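Local coordinates for protein phenylalanine--tRNA ligase beta subunit (PDB 2CXI) that helps charge tRNA(Phe) with phenylalanine at the expense of ATP, here as the N-terminal part of the synthetase's beta subunit, which includes the amino acid-editing domain, at residues R17-E22 / W71-E76; D99-G104 / F198-I203. One frame throughout, in Å; residues are numbered along the deposited sequence.

Contact 1: R17-E22 / W71-E76; sequences RSFSIE and WALGIE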
loop_
_atom_site.group_PDB
_atom_site.type_symbol
_atom_site.label_atom_id
_atom_site.label_comp_id
_atom_site.label_asym_id
_atom_site.label_seq_id
_atom_site.Cartn_x
_atom_site.Cartn_y
_atom_site.Cartn_z
ATOM N N ARG A 17 41.948 -7.158 -21.747
ATOM C CA ARG A 17 43.237 -7.540 -22.402
ATOM C C ARG A 17 44.303 -7.194 -21.400
ATOM O O ARG A 17 44.081 -6.269 -20.625
ATOM C CB ARG A 17 43.474 -6.502 -23.494
ATOM C CG ARG A 17 43.756 -6.982 -24.773
ATOM C CD ARG A 17 43.577 -5.888 -25.795
ATOM N NE ARG A 17 42.282 -6.061 -26.417
ATOM C CZ ARG A 17 42.041 -5.814 -27.682
ATOM N NH1 ARG A 17 43.021 -5.350 -28.470
ATOM N NH2 ARG A 17 40.813 -5.991 -28.148
ATOM N N SER A 18 45.480 -7.824 -21.455
ATOM C CA SER A 18 46.580 -7.375 -20.600
ATOM C C SER A 18 47.667 -6.676 -21.434
ATOM O O SER A 18 47.692 -6.761 -22.672
ATOM C CB SER A 18 47.184 -8.488 -19.716
ATOM O OG SER A 18 47.640 -9.524 -20.536
ATOM N N PHE A 19 48.511 -5.924 -20.734
ATOM C CA PHE A 19 49.548 -5.110 -21.371
ATOM C C PHE A 19 50.795 -5.127 -20.511
ATOM O O PHE A 19 50.719 -5.220 -19.273
ATOM C CB PHE A 19 49.115 -3.660 -21.552
ATOM C CG PHE A 19 47.795 -3.490 -22.224
ATOM C CD1 PHE A 19 47.719 -3.318 -23.602
ATOM C CD2 PHE A 19 46.627 -3.478 -21.475
ATOM C CE1 PHE A 19 46.485 -3.141 -24.234
ATOM C CE2 PHE A 19 45.389 -3.309 -22.114
ATOM C CZ PHE A 19 45.332 -3.147 -23.487
ATOM N N SER A 20 51.967 -5.015 -21.143
ATOM C CA SER A 20 53.175 -4.849 -20.301
ATOM C C SER A 20 53.184 -3.494 -19.587
ATOM O O SER A 20 52.405 -2.582 -19.927
ATOM C CB SER A 20 54.429 -4.958 -21.152
ATOM O OG SER A 20 54.439 -3.899 -22.070
ATOM N N ILE A 21 54.049 -3.373 -18.581
ATOM C CA ILE A 21 54.280 -2.092 -17.932
ATOM C C ILE A 21 54.732 -1.027 -18.947
ATOM O O ILE A 21 54.282 0.131 -18.910
ATOM C CB ILE A 21 55.299 -2.231 -16.775
ATOM C CG1 ILE A 21 54.739 -3.139 -15.657
ATOM C CG2 ILE A 21 55.686 -0.844 -16.261
ATOM C CD1 ILE A 21 53.438 -2.611 -14.982
ATOM N N GLU A 22 55.584 -1.430 -19.885
ATOM C CA GLU A 22 56.048 -0.497 -20.910
ATOM C C GLU A 22 54.881 0.002 -21.797
ATOM O O GLU A 22 54.828 1.177 -22.143
ATOM C CB GLU A 22 57.187 -1.109 -21.757
ATOM C CG GLU A 22 57.587 -0.232 -22.939
ATOM C CD GLU A 22 58.844 -0.720 -23.674
ATOM O OE1 GLU A 22 59.509 -1.639 -23.190
ATOM O OE2 GLU A 22 59.131 -0.180 -24.741
ATOM N N TRP A 71 37.936 2.815 -25.689
ATOM C CA TRP A 71 37.631 3.693 -26.825
ATOM C C TRP A 71 38.894 4.100 -27.599
ATOM O O TRP A 71 38.925 4.060 -28.849
ATOM C CB TRP A 71 36.837 4.932 -26.341
ATOM C CG TRP A 71 35.362 4.807 -26.589
ATOM C CD1 TRP A 71 34.660 5.409 -27.574
ATOM C CD2 TRP A 71 34.411 4.034 -25.826
ATOM N NE1 TRP A 71 33.320 5.065 -27.483
ATOM C CE2 TRP A 71 33.145 4.228 -26.411
ATOM C CE3 TRP A 71 34.508 3.192 -24.696
ATOM C CZ2 TRP A 71 31.978 3.593 -25.929
ATOM C CZ3 TRP A 71 33.345 2.572 -24.203
ATOM C CH2 TRP A 71 32.100 2.779 -24.824
ATOM N N ALA A 72 39.950 4.444 -26.879
ATOM C CA ALA A 72 41.226 4.776 -27.533
ATOM C C ALA A 72 41.731 3.625 -28.413
ATOM O O ALA A 72 42.247 3.845 -29.507
ATOM C CB ALA A 72 42.266 5.146 -26.496
ATOM N N LEU A 73 41.562 2.395 -27.942
ATOM C CA LEU A 73 41.989 1.232 -28.700
ATOM C C LEU A 73 40.970 0.775 -29.725
ATOM O O LEU A 73 41.216 -0.193 -30.420
ATOM C CB LEU A 73 42.311 0.046 -27.759
ATOM C CG LEU A 73 43.425 0.336 -26.752
ATOM C CD1 LEU A 73 43.523 -0.772 -25.685
ATOM C CD2 LEU A 73 44.782 0.646 -27.429
ATOM N N GLY A 74 39.802 1.411 -29.780
ATOM C CA GLY A 74 38.755 0.958 -30.681
ATOM C C GLY A 74 38.072 -0.337 -30.300
ATOM O O GLY A 74 37.522 -1.001 -31.165
ATOM N N ILE A 75 38.112 -0.735 -29.030
ATOM C CA ILE A 75 37.391 -1.936 -28.590
ATOM C C ILE A 75 35.909 -1.568 -28.534
ATOM O O ILE A 75 35.034 -2.392 -28.834
ATOM C CB ILE A 75 37.947 -2.435 -27.239
ATOM C CG1 ILE A 75 39.394 -2.928 -27.396
ATOM C CG2 ILE A 75 37.075 -3.540 -26.603
ATOM C CD1 ILE A 75 40.117 -3.095 -26.024
ATOM N N GLU A 76 35.626 -0.307 -28.198
ATOM C CA GLU A 76 34.307 0.272 -28.404
ATOM C C GLU A 76 34.464 1.600 -29.167
ATOM O O GLU A 76 35.581 2.118 -29.258
ATOM C CB GLU A 76 33.597 0.507 -27.074
ATOM C CG GLU A 76 33.494 -0.727 -26.168
ATOM C CD GLU A 76 32.395 -1.695 -26.590
ATOM O OE1 GLU A 76 31.619 -1.387 -27.514
ATOM O OE2 GLU A 76 32.309 -2.791 -25.988
#

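Contact 2: D99-G104 / F198-I203; sequences DIRPYG and FYPLLI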
loop_
_atom_site.group_PDB
_atom_site.type_symbol
_atom_site.label_atom_id
_atom_site.label_comp_id
_atom_site.label_asym_id
_atom_site.label_seq_id
_atom_site.Cartn_x
_atom_site.Cartn_y
_atom_site.Cartn_z
ATOM N N ASP A 99 16.866 24.788 3.113
ATOM C CA ASP A 99 17.937 25.697 3.476
ATOM C C ASP A 99 18.931 24.976 4.368
ATOM O O ASP A 99 19.718 25.600 5.079
ATOM C CB ASP A 99 17.357 26.954 4.164
ATOM C CG ASP A 99 18.344 28.118 4.202
ATOM O OD1 ASP A 99 19.184 28.257 3.257
ATOM O OD2 ASP A 99 18.352 28.928 5.165
ATOM N N ILE A 100 18.924 23.637 4.326
ATOM C CA ILE A 100 19.853 22.851 5.138
ATOM C C ILE A 100 20.752 21.970 4.255
ATOM O O ILE A 100 22.008 22.002 4.387
ATOM C CB ILE A 100 19.063 21.984 6.208
ATOM C CG1 ILE A 100 18.209 22.889 7.120
ATOM C CG2 ILE A 100 20.021 21.044 6.997
ATOM C CD1 ILE A 100 17.195 22.145 8.012
ATOM N N ARG A 101 20.122 21.178 3.381
ATOM C CA ARG A 101 20.852 20.393 2.366
ATOM C C ARG A 101 19.813 19.934 1.314
ATOM O O ARG A 101 19.316 18.809 1.370
ATOM C CB ARG A 101 21.616 19.223 3.006
ATOM C CG ARG A 101 22.629 18.541 2.046
ATOM C CD ARG A 101 23.570 17.518 2.733
ATOM N NE ARG A 101 24.590 17.070 1.766
ATOM C CZ ARG A 101 25.662 17.777 1.412
ATOM N NH1 ARG A 101 26.483 17.296 0.474
ATOM N NH2 ARG A 101 25.936 18.966 1.982
ATOM N N PRO A 102 19.437 20.851 0.405
ATOM C CA PRO A 102 18.150 20.746 -0.293
ATOM C C PRO A 102 17.940 19.535 -1.198
ATOM O O PRO A 102 16.816 19.015 -1.220
ATOM C CB PRO A 102 18.074 22.058 -1.107
ATOM C CG PRO A 102 19.513 22.557 -1.192
ATOM C CD PRO A 102 20.152 22.101 0.074
ATOM N N TYR A 103 18.971 19.080 -1.927
ATOM C CA TYR A 103 18.777 18.067 -2.993
ATOM C C TYR A 103 19.336 16.710 -2.653
ATOM O O TYR A 103 20.415 16.619 -2.095
ATOM C CB TYR A 103 19.367 18.530 -4.341
ATOM C CG TYR A 103 18.728 19.815 -4.790
ATOM C CD1 TYR A 103 17.392 19.822 -5.248
ATOM C CD2 TYR A 103 19.421 21.036 -4.720
ATOM C CE1 TYR A 103 16.776 21.034 -5.631
ATOM C CE2 TYR A 103 18.829 22.236 -5.106
ATOM C CZ TYR A 103 17.503 22.222 -5.555
ATOM O OH TYR A 103 16.923 23.403 -5.941
ATOM N N GLY A 104 18.566 15.671 -3.005
ATOM C CA GLY A 104 18.967 14.251 -2.990
ATOM C C GLY A 104 18.525 13.655 -4.333
ATOM O O GLY A 104 17.419 13.954 -4.859
ATOM N N PHE A 198 17.434 21.594 12.149
ATOM C CA PHE A 198 17.286 20.143 11.946
ATOM C C PHE A 198 18.506 19.612 11.190
ATOM O O PHE A 198 19.197 20.384 10.500
ATOM C CB PHE A 198 16.018 19.817 11.157
ATOM C CG PHE A 198 14.765 20.372 11.767
ATOM C CD1 PHE A 198 14.337 19.945 13.026
ATOM C CD2 PHE A 198 14.021 21.337 11.092
ATOM C CE1 PHE A 198 13.183 20.494 13.614
ATOM C CE2 PHE A 198 12.848 21.886 11.659
ATOM C CZ PHE A 198 12.432 21.450 12.926
ATOM N N TYR A 199 18.805 18.322 11.350
ATOM C CA TYR A 199 19.892 17.698 10.551
ATOM C C TYR A 199 19.307 16.739 9.514
ATOM O O TYR A 199 18.255 16.119 9.766
ATOM C CB TYR A 199 20.905 16.965 11.437
ATOM C CG TYR A 199 21.547 17.790 12.532
ATOM C CD1 TYR A 199 21.723 19.178 12.399
ATOM C CD2 TYR A 199 21.991 17.173 13.708
ATOM C CE1 TYR A 199 22.317 19.928 13.403
ATOM C CE2 TYR A 199 22.600 17.910 14.714
ATOM C CZ TYR A 199 22.740 19.298 14.556
ATOM O OH TYR A 199 23.350 20.025 15.538
ATOM N N PRO A 200 19.946 16.626 8.345
ATOM C CA PRO A 200 19.439 15.721 7.304
ATOM C C PRO A 200 19.616 14.275 7.774
ATOM O O PRO A 200 20.658 13.925 8.348
ATOM C CB PRO A 200 20.356 16.005 6.086
ATOM C CG PRO A 200 21.115 17.293 6.430
ATOM C CD PRO A 200 21.190 17.318 7.928
ATOM N N LEU A 201 18.600 13.462 7.543
ATOM C CA LEU A 201 18.675 12.056 7.869
ATOM C C LEU A 201 18.100 11.247 6.690
ATOM O O LEU A 201 17.071 11.605 6.123
ATOM C CB LEU A 201 17.885 11.785 9.163
ATOM C CG LEU A 201 18.398 10.675 10.067
ATOM C CD1 LEU A 201 19.828 11.005 10.529
ATOM C CD2 LEU A 201 17.453 10.546 11.286
ATOM N N LEU A 202 18.788 10.176 6.331
ATOM C CA LEU A 202 18.305 9.234 5.310
ATOM C C LEU A 202 17.831 7.960 6.030
ATOM O O LEU A 202 18.626 7.293 6.663
ATOM C CB LEU A 202 19.457 8.892 4.349
ATOM C CG LEU A 202 19.111 8.090 3.080
ATOM C CD1 LEU A 202 17.984 8.771 2.164
ATOM C CD2 LEU A 202 20.414 7.737 2.303
ATOM N N ILE A 203 16.542 7.652 5.937
ATOM C CA ILE A 203 15.911 6.661 6.816
ATOM C C ILE A 203 14.923 5.808 6.031
ATOM O O ILE A 203 14.284 6.304 5.058
ATOM C CB ILE A 203 15.244 7.388 8.049
ATOM C CG1 ILE A 203 14.670 6.364 9.045
ATOM C CG2 ILE A 203 14.120 8.275 7.660
ATOM C CD1 ILE A 203 14.455 6.954 10.467
#

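Contact 1: R17-E22 / W71-E76
Arg17 lays its guanidinium along the end of Ile75, a surface contact between a cation and an aliphatic chain without a hydrogen bond. The nearest pair is Arg17 NH2 and Ile75 CG1, 3.5 Å apart. Over the same flat group sits Ile75 CD1, 3.4 Å above the plane and displaced toward its rim, with Arg17 NE and Arg17 NH2 each 3.7 Å away. The arginine chain bends at chi3 (-99°), which turns the planar end so that a face, and not the N-H edge, meets the isoleucine. Arginine suits this border position because its flat end can pack a face on hydrocarbon while the in-plane N-H groups are not buried against it. The segment 71-76 presents Ile75 by way of the Schellman motif that ends helix 62-72. Gly74, with a phi of 72°, takes the left-handed conformation that glycine adopts readily, and its N bonds back to Trp71 O at 2.9 Å. The turn leaves Leu73 and Ile75, on either side of the glycine, both directed at the segment 17-22. Leu73 reaches across with CD1 to Phe19 CZ, 3.7 Å away, meeting the ring obliquely. Phe19 points the far end of its ring here because CG lies anti to the carbonyl carbon (chi1 -52°). The ring also stacks edge-to-face with Trp24, and the side chain touches Leu27, both of helix 21-30. The side chain of Ser20, the N-cap of that helix, caps a backbone N just past the segment, and Glu23 OE1 accepts a bond from Ser20 N, as in a capping box. Ile75 also rests on Ile15 of helix 8-15.

Contact 2: D99-G104 / F198-I203
Arg101 and Pro200 mark the nearest approach of the two backbones, with 6.9 Å between Arg101 CA and Pro200 CA. The segments run in roughly the same direction, yet no hydrogen bond joins them, and side chains fill the gap. Ile100, in the loop just before strand 103-110, provides the largest share of the filling. The CD1 end of its ethyl branch lies against Phe198, and its CG2 methyl meets Pro200 CG at 3.9 Å. With CG1 anti to the carbonyl carbon (chi1 -58°), the two branches spread along the segment 198-203. Both methyl carbons face Phe198 O, 3.6 Å from Ile100 CD1 and 3.7 Å from Ile100 CG2; this carbonyl oxygen is buried under hydrocarbon and has no polar partner in the model. The beta-branched isoleucine suits a place where one residue must meet two neighbours at once. Strand 199-204 belongs to the large mixed sheet of the B3/4 domain, where it pairs antiparallel with 154-159 through Tyr199, Leu201 and Ile203. Pro200 falls between those bonded positions, so its lack of an N-H costs that pairing nothing, and its ring can be turned to the loop. The same Pro200 CG touches Arg101 CB at 4.0 Å. From there the arginine chain stretches out and leaves the contact, its guanidinium held by the carbonyls of Arg137 and Arg138 and by Thr236 OG1. Phe198 offers its CB, 4.1 Å from Ile100 CD1, which lies by the edge of the ring near its plane; the far end of the ring leads away, and the side chain also packs on Ala158.

Contact 1 and contact 2 follow each other along the chain, the first closing before the second opens, and lie on opposite sides of the chain's centre, with their centres about 23 and 20 Å from it. Their centres are 43 Å apart and their nearest atoms about 27 Å, so neither touches the other. Contact 1 joins the loop before helix 21-30 to the turn that follows helix 62-72, at the surface of the N-terminal region; contact 2 is buried, joining a loop to a strand of the B3/4 domain, probably the amino acid-editing domain. Both lie away from the predicted magnesium ligands shared with the alpha subunit, Asp331, Asp337, Glu340 and Asp341, near the end of this fragment.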